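PDB 5AEE: alpha-glucosidase YIHQ from Escherichia coli, which hydrolyses sulfoquinovosyl diacylglycerides and simple sulfoquinovosides such as sulfoquinovosyl glycerol, releasing sulfoquinovose for use as a source of carbon and sulfur. Local coordinates for residues W304-N309 / K342-E347; Y363-G368 / Y409-T414; G506-L511 / R535-N540. The protein carries 1 engineered substitution. All coordinates share one frame; numbering follows the deposited sequence.

Contact 1. Residues W304-N309 / K342-E347; sequences WNWKWN and KDLCEE. With NSQ (4-nitrophenyl alpha-D-6-sulfoquinovoside), chain E.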
loop_
_atom_site.group_PDB
_atom_site.type_symbol
_atom_site.label_atom_id
_atom_site.label_comp_id
_atom_site.label_asym_id
_atom_site.label_seq_id
_atom_site.Cartn_x
_atom_site.Cartn_y
_atom_site.Cartn_z
ATOM N N TRP A 304 -11.287 20.387 -2.297
ATOM C CA TRP A 304 -12.018 19.144 -1.855
ATOM C C TRP A 304 -13.530 19.199 -1.772
ATOM O O TRP A 304 -14.188 18.973 -0.728
ATOM C CB TRP A 304 -11.438 18.596 -0.550
ATOM C CG TRP A 304 -10.028 18.222 -0.541
ATOM C CD1 TRP A 304 -9.084 18.332 -1.541
ATOM C CD2 TRP A 304 -9.334 17.703 0.574
ATOM N NE1 TRP A 304 -7.871 17.870 -1.104
ATOM C CE2 TRP A 304 -7.995 17.478 0.181
ATOM C CE3 TRP A 304 -9.726 17.355 1.845
ATOM C CZ2 TRP A 304 -7.047 16.985 1.026
ATOM C CZ3 TRP A 304 -8.766 16.838 2.694
ATOM C CH2 TRP A 304 -7.458 16.632 2.270
ATOM N N ASN A 305 -14.132 19.372 -2.943
ATOM C CA ASN A 305 -15.540 19.344 -3.102
ATOM C C ASN A 305 -15.758 18.698 -4.443
ATOM O O ASN A 305 -15.393 19.265 -5.491
ATOM C CB ASN A 305 -16.112 20.766 -3.076
ATOM C CG ASN A 305 -17.608 20.756 -2.965
ATOM O OD1 ASN A 305 -18.185 20.348 -1.939
ATOM N ND2 ASN A 305 -18.258 21.110 -4.058
ATOM N N TRP A 306 -16.377 17.535 -4.396
ATOM C CA TRP A 306 -16.269 16.532 -5.429
ATOM C C TRP A 306 -17.330 16.731 -6.466
ATOM O O TRP A 306 -18.186 15.913 -6.645
ATOM C CB TRP A 306 -16.347 15.159 -4.838
ATOM C CG TRP A 306 -15.387 15.074 -3.634
ATOM C CD1 TRP A 306 -15.734 14.685 -2.385
ATOM C CD2 TRP A 306 -14.008 15.394 -3.589
ATOM N NE1 TRP A 306 -14.663 14.727 -1.552
ATOM C CE2 TRP A 306 -13.573 15.145 -2.276
ATOM C CE3 TRP A 306 -13.069 15.825 -4.532
ATOM C CZ2 TRP A 306 -12.295 15.388 -1.872
ATOM C CZ3 TRP A 306 -11.769 16.038 -4.120
ATOM C CH2 TRP A 306 -11.389 15.819 -2.830
ATOM N N LYS A 307 -17.128 17.792 -7.239
ATOM C CA LYS A 307 -18.015 18.136 -8.326
ATOM C C LYS A 307 -17.159 18.806 -9.374
ATOM O O LYS A 307 -16.297 19.595 -9.071
ATOM C CB LYS A 307 -19.038 19.121 -7.735
ATOM C CG LYS A 307 -20.161 19.525 -8.640
ATOM C CD LYS A 307 -20.965 20.639 -7.946
ATOM C CE LYS A 307 -21.390 21.759 -8.903
ATOM N NZ LYS A 307 -22.336 21.344 -9.983
ATOM N N TRP A 308 -17.424 18.522 -10.621
ATOM C CA TRP A 308 -16.733 19.114 -11.733
ATOM C C TRP A 308 -16.844 20.620 -11.621
ATOM O O TRP A 308 -17.967 21.174 -11.524
ATOM C CB TRP A 308 -17.410 18.626 -13.017
ATOM C CG TRP A 308 -17.111 19.387 -14.264
ATOM C CD1 TRP A 308 -15.938 19.966 -14.617
ATOM C CD2 TRP A 308 -18.001 19.623 -15.346
ATOM N NE1 TRP A 308 -16.019 20.538 -15.833
ATOM C CE2 TRP A 308 -17.287 20.385 -16.304
ATOM C CE3 TRP A 308 -19.295 19.286 -15.596
ATOM C CZ2 TRP A 308 -17.839 20.765 -17.522
ATOM C CZ3 TRP A 308 -19.875 19.691 -16.818
ATOM C CH2 TRP A 308 -19.147 20.432 -17.727
ATOM N N ASN A 309 -15.701 21.286 -11.702
ATOM C CA ASN A 309 -15.597 22.736 -11.746
ATOM C C ASN A 309 -15.527 23.171 -13.209
ATOM O O ASN A 309 -14.498 23.074 -13.855
ATOM C CB ASN A 309 -14.403 23.178 -10.890
ATOM C CG ASN A 309 -14.195 24.696 -10.923
ATOM O OD1 ASN A 309 -14.360 25.356 -11.964
ATOM N ND2 ASN A 309 -13.861 25.246 -9.770
ATOM N N LYS A 342 -17.318 24.460 1.460
ATOM C CA LYS A 342 -18.009 24.082 0.220
ATOM C C LYS A 342 -19.247 23.276 0.477
ATOM O O LYS A 342 -19.492 22.841 1.602
ATOM C CB LYS A 342 -17.023 23.313 -0.699
ATOM C CG LYS A 342 -15.868 24.174 -1.248
ATOM C CD LYS A 342 -16.313 25.109 -2.332
ATOM C CE LYS A 342 -15.147 26.014 -2.639
ATOM N NZ LYS A 342 -15.459 26.991 -3.699
ATOM N N ASP A 343 -20.010 23.083 -0.603
ATOM C CA ASP A 343 -21.345 22.527 -0.615
ATOM C C ASP A 343 -21.518 21.136 -0.011
ATOM O O ASP A 343 -22.487 20.881 0.720
ATOM C CB ASP A 343 -21.815 22.363 -2.088
ATOM C CG ASP A 343 -22.486 23.572 -2.636
ATOM O OD1 ASP A 343 -22.299 24.690 -2.111
ATOM O OD2 ASP A 343 -23.232 23.399 -3.622
ATOM N N LEU A 344 -20.656 20.188 -0.405
ATOM C CA LEU A 344 -20.843 18.827 0.051
ATOM C C LEU A 344 -20.741 18.717 1.538
ATOM O O LEU A 344 -21.451 17.902 2.130
ATOM C CB LEU A 344 -19.849 17.847 -0.582
ATOM C CG LEU A 344 -20.014 17.580 -2.063
ATOM C CD1 LEU A 344 -19.086 16.409 -2.410
ATOM C CD2 LEU A 344 -21.465 17.265 -2.397
ATOM N N CYS A 345 -19.836 19.480 2.125
ATOM C CA CYS A 345 -19.676 19.481 3.568
ATOM C C CYS A 345 -20.919 20.007 4.248
ATOM O O CYS A 345 -21.369 19.440 5.242
ATOM C CB CYS A 345 -18.500 20.313 4.016
ATOM S SG CYS A 345 -18.107 19.988 5.763
ATOM N N GLU A 346 -21.496 21.040 3.649
ATOM C CA GLU A 346 -22.762 21.596 4.142
ATOM C C GLU A 346 -23.866 20.559 4.043
ATOM O O GLU A 346 -24.581 20.305 5.010
ATOM C CB GLU A 346 -23.124 22.853 3.382
ATOM C CG GLU A 346 -24.200 23.658 4.072
ATOM C CD GLU A 346 -24.646 24.843 3.232
ATOM O OE1 GLU A 346 -25.086 24.638 2.069
ATOM O OE2 GLU A 346 -24.543 25.986 3.740
ATOM N N GLU A 347 -23.984 19.925 2.888
ATOM C CA GLU A 347 -25.006 18.899 2.705
ATOM C C GLU A 347 -24.790 17.722 3.672
ATOM O O GLU A 347 -25.747 17.237 4.313
ATOM C CB GLU A 347 -25.026 18.442 1.266
ATOM C CG GLU A 347 -26.233 17.605 0.941
ATOM C CD GLU A 347 -26.357 17.287 -0.534
ATOM O OE1 GLU A 347 -25.474 16.593 -1.064
ATOM O OE2 GLU A 347 -27.347 17.748 -1.157
HETATM O O12 NSQ E . -4.249 16.827 -0.895
HETATM S S10 NSQ E . -4.189 17.311 -2.295
HETATM O O13 NSQ E . -5.413 17.920 -2.863
HETATM O O11 NSQ E . -3.005 18.159 -2.414
HETATM C C6 NSQ E . -3.947 15.964 -3.338
HETATM C C5 NSQ E . -2.678 15.155 -3.107
HETATM O O5 NSQ E . -2.973 14.371 -1.907
HETATM C C1 NSQ E . -2.077 13.356 -1.568
HETATM C C2 NSQ E . -1.786 12.431 -2.769
HETATM O O2 NSQ E . -0.901 11.449 -2.304
HETATM C C3 NSQ E . -1.276 13.266 -3.923
HETATM O O3 NSQ E . -0.961 12.487 -5.057
HETATM C C4 NSQ E . -2.295 14.304 -4.331
HETATM O O4 NSQ E . -1.717 15.136 -5.382
HETATM O O1 NSQ E . -0.905 14.053 -1.148
HETATM C C25 NSQ E . -0.944 14.624 0.062
HETATM C C26 NSQ E . -1.153 13.823 1.196
HETATM C C27 NSQ E . -1.256 14.438 2.409
HETATM C C28 NSQ E . -1.078 15.813 2.510
HETATM N N32 NSQ E . -1.243 16.407 3.777
HETATM O O33 NSQ E . -1.471 17.651 3.836
HETATM O O34 NSQ E . -1.356 15.672 4.819
HETATM C C29 NSQ E . -0.893 16.577 1.362
HETATM C C30 NSQ E . -0.817 15.976 0.118
HETATM O O HOH W 1 -17.372 20.273 0.600
#
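Lys342, the N-cap residue of helix 343-351, crosses Asn305 obliquely with the base of its side chain, Lys342 CB lying 3.4 Å from Asn305 OD1. Both segments belong to the TIM-barrel domain of this GH31 enzyme. A bend at the second torsion of Lys342 carries its ammonium end away from the loop, so the charge takes no part. Asp343 brushes the same amide through its CB, at the margin of the interface. Leu344 meets the loop with both backbone and side chain. Its backbone N donates to Asn305 OD1 over 2.9 Å, nearly straight at 162° and in the plane of the accepting carbonyl. Asn305 can present this oxygen because its CG stands anti to the backbone N (chi1 -169°), reaching outward to the helix start. The leucine side chain passes beside the same oxygen and ends with CD1 on Trp306, 3.8 Å from Trp306 CD1, the two side chains crossing at about a right angle; Leu344 CD1 also lies 3.5 Å from Trp306 N. That buried N-H has no partner in the model. Trp306 is the centre of an inverse gamma turn, and its indole NE1 bonds to the carbonyl of Tyr337. Cys345 joins through a water, which donates to Asn305 OD1 (2.7 Å) and accepts from Cys345 N (3.0 Å).

Trp304 belongs to the sulfonate-binding end of the pocket: its NE1 donates to sulfonate oxygen O13 of the bound sulfoquinovoside, 3.0 Å away and almost linear at 174°. Among the loop's polar attachments, one thus goes to the ligand's sulfonate and another to the helix's first turn. Asn305 OD1 accepts two bonds, satisfying one helix N-H directly and another through water. Its partial negative charge probably suits the positive end of the helix dipole, which may polarise the amide further.

Contact 2. Residues Y363-G368 / Y409-T414; sequences YLVEFG and YLPTDT. With NSQ (4-nitrophenyl alpha-D-6-sulfoquinovoside), chain E.
Thr414 presses its CG2 methyl over one face of the Tyr363 ring, a CH-pi contact with CG2 3.8 Å from the ring centroid and 22° off its normal. Thr414 closes a type I beta turn begun by Pro411, in the loop after strand 401-404 of the TIM barrel, and its OG1 bonds back to Pro411 O. Tyr363 holds its CG anti to the backbone N (chi1 -164°), which swings the ring across the turn, where the methyl lies over one face, Asp413 meets its edge and the proline touches it obliquely. Its hydroxyl donates to Asp413 OD1 over 2.7 Å, on the syn side but somewhat out of the carboxylate plane.

The proline ring is the next bump. Pro411 CG fits into the hollow between Tyr363 and Val365, 3.8 Å from Tyr363 CE1 and 3.7 Å from Val365 CG2. The other valine methyl, CG1, meets the edge of the Tyr409 ring, 3.7 Å from CD2 of that tyrosine.

Farther along, Phe367 slides past Tyr409 in the opposite direction, its CE1 over one face toward the rim, with the planes inclined at 38°, while Tyr337 stacks on Phe367. Packed in this way, Tyr409 forms part of the aglycone side of the ligand pocket: its OH donates to nitro oxygen O34 of the sulfoquinovoside at 3.0 Å.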
loop_
_atom_site.group_PDB
_atom_site.type_symbol
_atom_site.label_atom_id
_atom_site.label_comp_id
_atom_site.label_asym_id
_atom_site.label_seq_id
_atom_site.Cartn_x
_atom_site.Cartn_y
_atom_site.Cartn_z
ATOM N N TYR A 363 -16.959 17.170 13.490
ATOM C CA TYR A 363 -15.547 17.305 13.728
ATOM C C TYR A 363 -14.898 17.943 12.491
ATOM O O TYR A 363 -14.955 17.380 11.424
ATOM C CB TYR A 363 -14.986 15.917 14.003
ATOM C CG TYR A 363 -13.634 15.900 14.634
ATOM C CD1 TYR A 363 -12.522 16.420 13.956
ATOM C CD2 TYR A 363 -13.449 15.355 15.869
ATOM C CE1 TYR A 363 -11.279 16.415 14.524
ATOM C CE2 TYR A 363 -12.204 15.334 16.453
ATOM C CZ TYR A 363 -11.121 15.865 15.762
ATOM O OH TYR A 363 -9.858 15.838 16.271
ATOM N N LEU A 364 -14.261 19.107 12.637
ATOM C CA LEU A 364 -13.541 19.700 11.511
ATOM C C LEU A 364 -12.064 19.419 11.665
ATOM O O LEU A 364 -11.454 19.745 12.678
ATOM C CB LEU A 364 -13.829 21.187 11.349
ATOM C CG LEU A 364 -15.309 21.477 11.046
ATOM C CD1 LEU A 364 -15.554 22.984 11.012
ATOM C CD2 LEU A 364 -15.799 20.789 9.780
ATOM N N VAL A 365 -11.505 18.746 10.667
ATOM C CA VAL A 365 -10.130 18.366 10.704
ATOM C C VAL A 365 -9.347 19.439 9.993
ATOM O O VAL A 365 -9.762 19.902 8.927
ATOM C CB VAL A 365 -9.893 16.982 10.034
ATOM C CG1 VAL A 365 -8.391 16.701 9.841
ATOM C CG2 VAL A 365 -10.537 15.893 10.853
ATOM N N GLU A 366 -8.178 19.758 10.536
ATOM C CA GLU A 366 -7.247 20.695 9.853
ATOM C C GLU A 366 -6.397 19.895 8.856
ATOM O O GLU A 366 -5.672 18.992 9.251
ATOM C CB GLU A 366 -6.363 21.453 10.870
ATOM C CG GLU A 366 -6.025 22.898 10.454
ATOM C CD GLU A 366 -4.966 23.002 9.384
ATOM O OE1 GLU A 366 -4.195 22.043 9.222
ATOM O OE2 GLU A 366 -4.894 24.033 8.688
ATOM N N PHE A 367 -6.496 20.219 7.560
ATOM C CA PHE A 367 -5.850 19.418 6.485
ATOM C C PHE A 367 -4.654 20.131 5.830
ATOM O O PHE A 367 -4.047 19.590 4.876
ATOM C CB PHE A 367 -6.911 19.080 5.394
ATOM C CG PHE A 367 -7.820 17.958 5.764
ATOM C CD1 PHE A 367 -7.334 16.645 5.873
ATOM C CD2 PHE A 367 -9.157 18.195 6.043
ATOM C CE1 PHE A 367 -8.164 15.613 6.280
ATOM C CE2 PHE A 367 -9.996 17.158 6.409
ATOM C CZ PHE A 367 -9.497 15.877 6.524
ATOM N N GLY A 368 -4.330 21.342 6.296
ATOM C CA GLY A 368 -3.155 22.100 5.801
ATOM C C GLY A 368 -3.677 23.387 5.246
ATOM O O GLY A 368 -3.782 23.548 4.037
ATOM N N TYR A 409 -6.352 9.415 7.931
ATOM C CA TYR A 409 -6.339 10.654 8.702
ATOM C C TYR A 409 -7.365 10.723 9.769
ATOM O O TYR A 409 -7.547 11.811 10.320
ATOM C CB TYR A 409 -6.675 11.819 7.780
ATOM C CG TYR A 409 -5.753 13.028 7.676
ATOM C CD1 TYR A 409 -4.718 13.026 6.753
ATOM C CD2 TYR A 409 -6.024 14.228 8.366
ATOM C CE1 TYR A 409 -3.912 14.165 6.547
ATOM C CE2 TYR A 409 -5.236 15.381 8.168
ATOM C CZ TYR A 409 -4.158 15.333 7.252
ATOM O OH TYR A 409 -3.319 16.443 6.964
ATOM N N LEU A 410 -8.062 9.636 10.083
ATOM C CA LEU A 410 -9.075 9.723 11.096
ATOM C C LEU A 410 -8.476 10.049 12.449
ATOM O O LEU A 410 -7.692 9.271 12.960
ATOM C CB LEU A 410 -9.859 8.430 11.210
ATOM C CG LEU A 410 -11.106 8.552 12.065
ATOM C CD1 LEU A 410 -12.251 9.079 11.234
ATOM C CD2 LEU A 410 -11.503 7.200 12.639
ATOM N N PRO A 411 -8.877 11.193 13.066
ATOM C CA PRO A 411 -8.389 11.451 14.450
ATOM C C PRO A 411 -9.062 10.521 15.470
ATOM O O PRO A 411 -10.161 10.018 15.224
ATOM C CB PRO A 411 -8.768 12.919 14.691
ATOM C CG PRO A 411 -9.131 13.459 13.323
ATOM C CD PRO A 411 -9.634 12.340 12.514
ATOM N N THR A 412 -8.381 10.285 16.591
ATOM C CA THR A 412 -8.805 9.314 17.556
ATOM C C THR A 412 -9.829 9.888 18.541
ATOM O O THR A 412 -10.348 9.162 19.371
ATOM C CB THR A 412 -7.588 8.768 18.325
ATOM O OG1 THR A 412 -6.822 9.839 18.893
ATOM C CG2 THR A 412 -6.716 7.929 17.366
ATOM N N ASP A 413 -10.137 11.175 18.460
ATOM C CA ASP A 413 -11.224 11.735 19.277
ATOM C C ASP A 413 -12.408 12.122 18.408
ATOM O O ASP A 413 -13.175 13.015 18.752
ATOM C CB ASP A 413 -10.696 12.906 20.124
ATOM C CG ASP A 413 -10.019 14.003 19.281
ATOM O OD1 ASP A 413 -9.851 13.834 18.041
ATOM O OD2 ASP A 413 -9.627 15.029 19.858
ATOM N N THR A 414 -12.561 11.456 17.261
ATOM C CA THR A 414 -13.829 11.534 16.528
ATOM C C THR A 414 -14.738 10.512 17.142
ATOM O O THR A 414 -14.252 9.601 17.764
ATOM C CB THR A 414 -13.698 11.205 15.042
ATOM O OG1 THR A 414 -12.954 10.014 14.885
ATOM C CG2 THR A 414 -12.990 12.281 14.287
HETATM O O12 NSQ E . -4.249 16.827 -0.895
HETATM S S10 NSQ E . -4.189 17.311 -2.295
HETATM O O13 NSQ E . -5.413 17.920 -2.863
HETATM O O11 NSQ E . -3.005 18.159 -2.414
HETATM C C6 NSQ E . -3.947 15.964 -3.338
HETATM C C5 NSQ E . -2.678 15.155 -3.107
HETATM O O5 NSQ E . -2.973 14.371 -1.907
HETATM C C1 NSQ E . -2.077 13.356 -1.568
HETATM C C2 NSQ E . -1.786 12.431 -2.769
HETATM O O2 NSQ E . -0.901 11.449 -2.304
HETATM C C3 NSQ E . -1.276 13.266 -3.923
HETATM O O3 NSQ E . -0.961 12.487 -5.057
HETATM C C4 NSQ E . -2.295 14.304 -4.331
HETATM O O4 NSQ E . -1.717 15.136 -5.382
HETATM O O1 NSQ E . -0.905 14.053 -1.148
HETATM C C25 NSQ E . -0.944 14.624 0.062
HETATM C C26 NSQ E . -1.153 13.823 1.196
HETATM C C27 NSQ E . -1.256 14.438 2.409
HETATM C C28 NSQ E . -1.078 15.813 2.510
HETATM N N32 NSQ E . -1.243 16.407 3.777
HETATM O O33 NSQ E . -1.471 17.651 3.836
HETATM O O34 NSQ E . -1.356 15.672 4.819
HETATM C C29 NSQ E . -0.893 16.577 1.362
HETATM C C30 NSQ E . -0.817 15.976 0.118
#

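Contact 3. Residues G506-L511 / R535-N540; sequences GGYTTL and RTHEGN. With NSQ (4-nitrophenyl alpha-D-6-sulfoquinovoside), chain E.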
loop_
_atom_site.group_PDB
_atom_site.type_symbol
_atom_site.label_atom_id
_atom_site.label_comp_id
_atom_site.label_asym_id
_atom_site.label_seq_id
_atom_site.Cartn_x
_atom_site.Cartn_y
_atom_site.Cartn_z
ATOM N N GLY A 506 8.128 10.198 -11.416
ATOM C CA GLY A 506 8.835 11.378 -10.983
ATOM C C GLY A 506 8.735 11.673 -9.497
ATOM O O GLY A 506 9.347 12.585 -9.024
ATOM N N GLY A 507 7.971 10.915 -8.737
ATOM C CA GLY A 507 7.746 11.306 -7.352
ATOM C C GLY A 507 6.772 12.474 -7.190
ATOM O O GLY A 507 6.192 13.031 -8.204
ATOM N N TYR A 508 6.593 12.885 -5.937
ATOM C CA TYR A 508 5.595 13.912 -5.647
ATOM C C TYR A 508 6.080 15.099 -4.820
ATOM O O TYR A 508 5.939 16.238 -5.262
ATOM C CB TYR A 508 4.354 13.279 -4.949
ATOM C CG TYR A 508 3.348 14.288 -4.490
ATOM C CD1 TYR A 508 2.410 14.784 -5.359
ATOM C CD2 TYR A 508 3.340 14.744 -3.176
ATOM C CE1 TYR A 508 1.463 15.707 -4.912
ATOM C CE2 TYR A 508 2.402 15.683 -2.719
ATOM C CZ TYR A 508 1.434 16.151 -3.597
ATOM O OH TYR A 508 0.495 17.130 -3.195
ATOM N N THR A 509 6.707 14.801 -3.667
ATOM C CA THR A 509 6.930 15.738 -2.642
ATOM C C THR A 509 8.089 16.680 -2.953
ATOM O O THR A 509 9.222 16.274 -3.126
ATOM C CB THR A 509 7.209 15.031 -1.303
ATOM O OG1 THR A 509 6.138 14.062 -1.058
ATOM C CG2 THR A 509 7.311 16.129 -0.139
ATOM N N THR A 510 7.752 17.960 -2.996
ATOM C CA THR A 510 8.581 19.026 -3.562
ATOM C C THR A 510 8.556 20.080 -2.459
ATOM O O THR A 510 7.645 20.905 -2.364
ATOM C CB THR A 510 7.913 19.580 -4.823
ATOM O OG1 THR A 510 7.523 18.484 -5.644
ATOM C CG2 THR A 510 8.877 20.458 -5.553
ATOM N N LEU A 511 9.541 19.986 -1.555
ATOM C CA LEU A 511 9.605 20.818 -0.373
ATOM C C LEU A 511 11.075 21.099 -0.157
ATOM O O LEU A 511 11.952 20.312 -0.569
ATOM C CB LEU A 511 9.090 20.078 0.853
ATOM C CG LEU A 511 7.627 19.736 0.888
ATOM C CD1 LEU A 511 7.316 18.966 2.134
ATOM C CD2 LEU A 511 6.803 20.999 0.801
ATOM N N ARG A 535 1.752 6.226 -14.827
ATOM C CA ARG A 535 1.013 7.468 -14.546
ATOM C C ARG A 535 1.941 8.517 -14.008
ATOM O O ARG A 535 2.703 8.257 -13.058
ATOM C CB ARG A 535 -0.152 7.204 -13.608
ATOM C CG ARG A 535 -0.842 8.507 -13.136
ATOM C CD ARG A 535 -1.857 8.252 -12.046
ATOM N NE ARG A 535 -1.235 7.696 -10.861
ATOM C CZ ARG A 535 -0.461 8.339 -9.993
ATOM N NH1 ARG A 535 -0.218 9.651 -10.099
ATOM N NH2 ARG A 535 0.059 7.656 -8.931
ATOM N N THR A 536 1.855 9.718 -14.553
ATOM C CA THR A 536 2.666 10.809 -14.053
ATOM C C THR A 536 1.953 11.670 -13.015
ATOM O O THR A 536 0.749 11.553 -12.778
ATOM C CB THR A 536 3.230 11.730 -15.183
ATOM O OG1 THR A 536 2.217 12.587 -15.689
ATOM C CG2 THR A 536 3.837 10.906 -16.308
ATOM N N HIS A 537 2.754 12.496 -12.340
ATOM C CA HIS A 537 2.261 13.511 -11.378
ATOM C C HIS A 537 3.076 14.764 -11.555
ATOM O O HIS A 537 4.297 14.683 -11.647
ATOM C CB HIS A 537 2.473 13.018 -9.933
ATOM C CG HIS A 537 1.476 13.511 -8.951
ATOM N ND1 HIS A 537 1.052 14.802 -8.915
ATOM C CD2 HIS A 537 0.852 12.893 -7.928
ATOM C CE1 HIS A 537 0.219 14.982 -7.921
ATOM N NE2 HIS A 537 0.062 13.836 -7.312
ATOM N N GLU A 538 2.408 15.914 -11.447
ATOM C CA GLU A 538 3.055 17.205 -11.421
ATOM C C GLU A 538 3.840 17.442 -10.133
ATOM O O GLU A 538 4.821 18.134 -10.191
ATOM C CB GLU A 538 2.117 18.304 -11.690
ATOM C CG GLU A 538 1.576 18.233 -13.125
ATOM C CD GLU A 538 0.777 19.423 -13.493
ATOM O OE1 GLU A 538 0.441 20.255 -12.573
ATOM O OE2 GLU A 538 0.459 19.523 -14.705
ATOM N N GLY A 539 3.469 16.764 -9.035
ATOM C CA GLY A 539 3.967 17.044 -7.712
ATOM C C GLY A 539 3.161 18.218 -7.090
ATOM O O GLY A 539 2.305 18.855 -7.754
ATOM N N ASN A 540 3.498 18.548 -5.854
ATOM C CA ASN A 540 2.761 19.622 -5.146
ATOM C C ASN A 540 3.132 21.019 -5.569
ATOM O O ASN A 540 2.371 21.962 -5.336
ATOM C CB ASN A 540 2.888 19.540 -3.683
ATOM C CG ASN A 540 4.279 19.530 -3.220
ATOM O OD1 ASN A 540 5.057 18.643 -3.593
ATOM N ND2 ASN A 540 4.581 20.392 -2.305
HETATM O O12 NSQ E . -4.249 16.827 -0.895
HETATM S S10 NSQ E . -4.189 17.311 -2.295
HETATM O O13 NSQ E . -5.413 17.920 -2.863
HETATM O O11 NSQ E . -3.005 18.159 -2.414
HETATM C C6 NSQ E . -3.947 15.964 -3.338
HETATM C C5 NSQ E . -2.678 15.155 -3.107
HETATM O O5 NSQ E . -2.973 14.371 -1.907
HETATM C C1 NSQ E . -2.077 13.356 -1.568
HETATM C C2 NSQ E . -1.786 12.431 -2.769
HETATM O O2 NSQ E . -0.901 11.449 -2.304
HETATM C C3 NSQ E . -1.276 13.266 -3.923
HETATM O O3 NSQ E . -0.961 12.487 -5.057
HETATM C C4 NSQ E . -2.295 14.304 -4.331
HETATM O O4 NSQ E . -1.717 15.136 -5.382
HETATM O O1 NSQ E . -0.905 14.053 -1.148
HETATM C C25 NSQ E . -0.944 14.624 0.062
HETATM C C26 NSQ E . -1.153 13.823 1.196
HETATM C C27 NSQ E . -1.256 14.438 2.409
HETATM C C28 NSQ E . -1.078 15.813 2.510
HETATM N N32 NSQ E . -1.243 16.407 3.777
HETATM O O33 NSQ E . -1.471 17.651 3.836
HETATM O O34 NSQ E . -1.356 15.672 4.819
HETATM C C29 NSQ E . -0.893 16.577 1.362
HETATM C C30 NSQ E . -0.817 15.976 0.118
#
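Tyr508 O takes two bonds, one from its own segment (Thr510 OG1, 2.8 Å) and a weak one from across the contact (Asn540 N, 3.4 Å). These residues belong to two loops that follow neighbouring strands, 501-505 and 534-536, of the TIM barrel. The Asn540 amide reinforces the junction. Its ND2 donates to Thr510 O (3.1 Å), arriving above the carbonyl plane, and also to Phe298 O, while OD1 takes a weak, bent bond from Thr510 N. The amide reaches Thr510 because CG sits between the backbone N and the carbonyl carbon (chi1 55°).

Tyr508 is held between Asn540 and the substrate: the backbone N of Asn540 lies over one ring face and sugar carbon C3 over the opposite one. The tyrosine edge is also turned to the face of His537 in an offset edge-to-face pair, with centroids 4.7 Å apart and planes at 61°. This packing, with the bonds to the sugar, probably helps hold the imidazole in place. His537 NE2 donates to O4 of the sulfoquinovoside at 2.9 Å; the same NE2 is also hydrogen-bonded to O3, 2.8 Å away and near the imidazole plane.

Overall arrangement
From the N terminus, the three contacts close in series, none nesting in or crossing another. Contact 1 brings the loop after strand 300-302 to the start of helix 343-351, closing a loop that contains helix 316-325 and barrel strand 329-334. Contact 2 ties strand 365-366 to the loop after barrel strand 401-404, spanning helix 380-395. Contact 3 joins the loops after adjacent barrel strands 501-505 and 534-536, with helix 518-528 between. Contacts 1 and 2 touch, Trp304 CZ3 lying 3.4 Å from Phe367 CG. Contact 3 stays about 9 and 10 Å from them at nearest atoms, yet all three reach the same ligand.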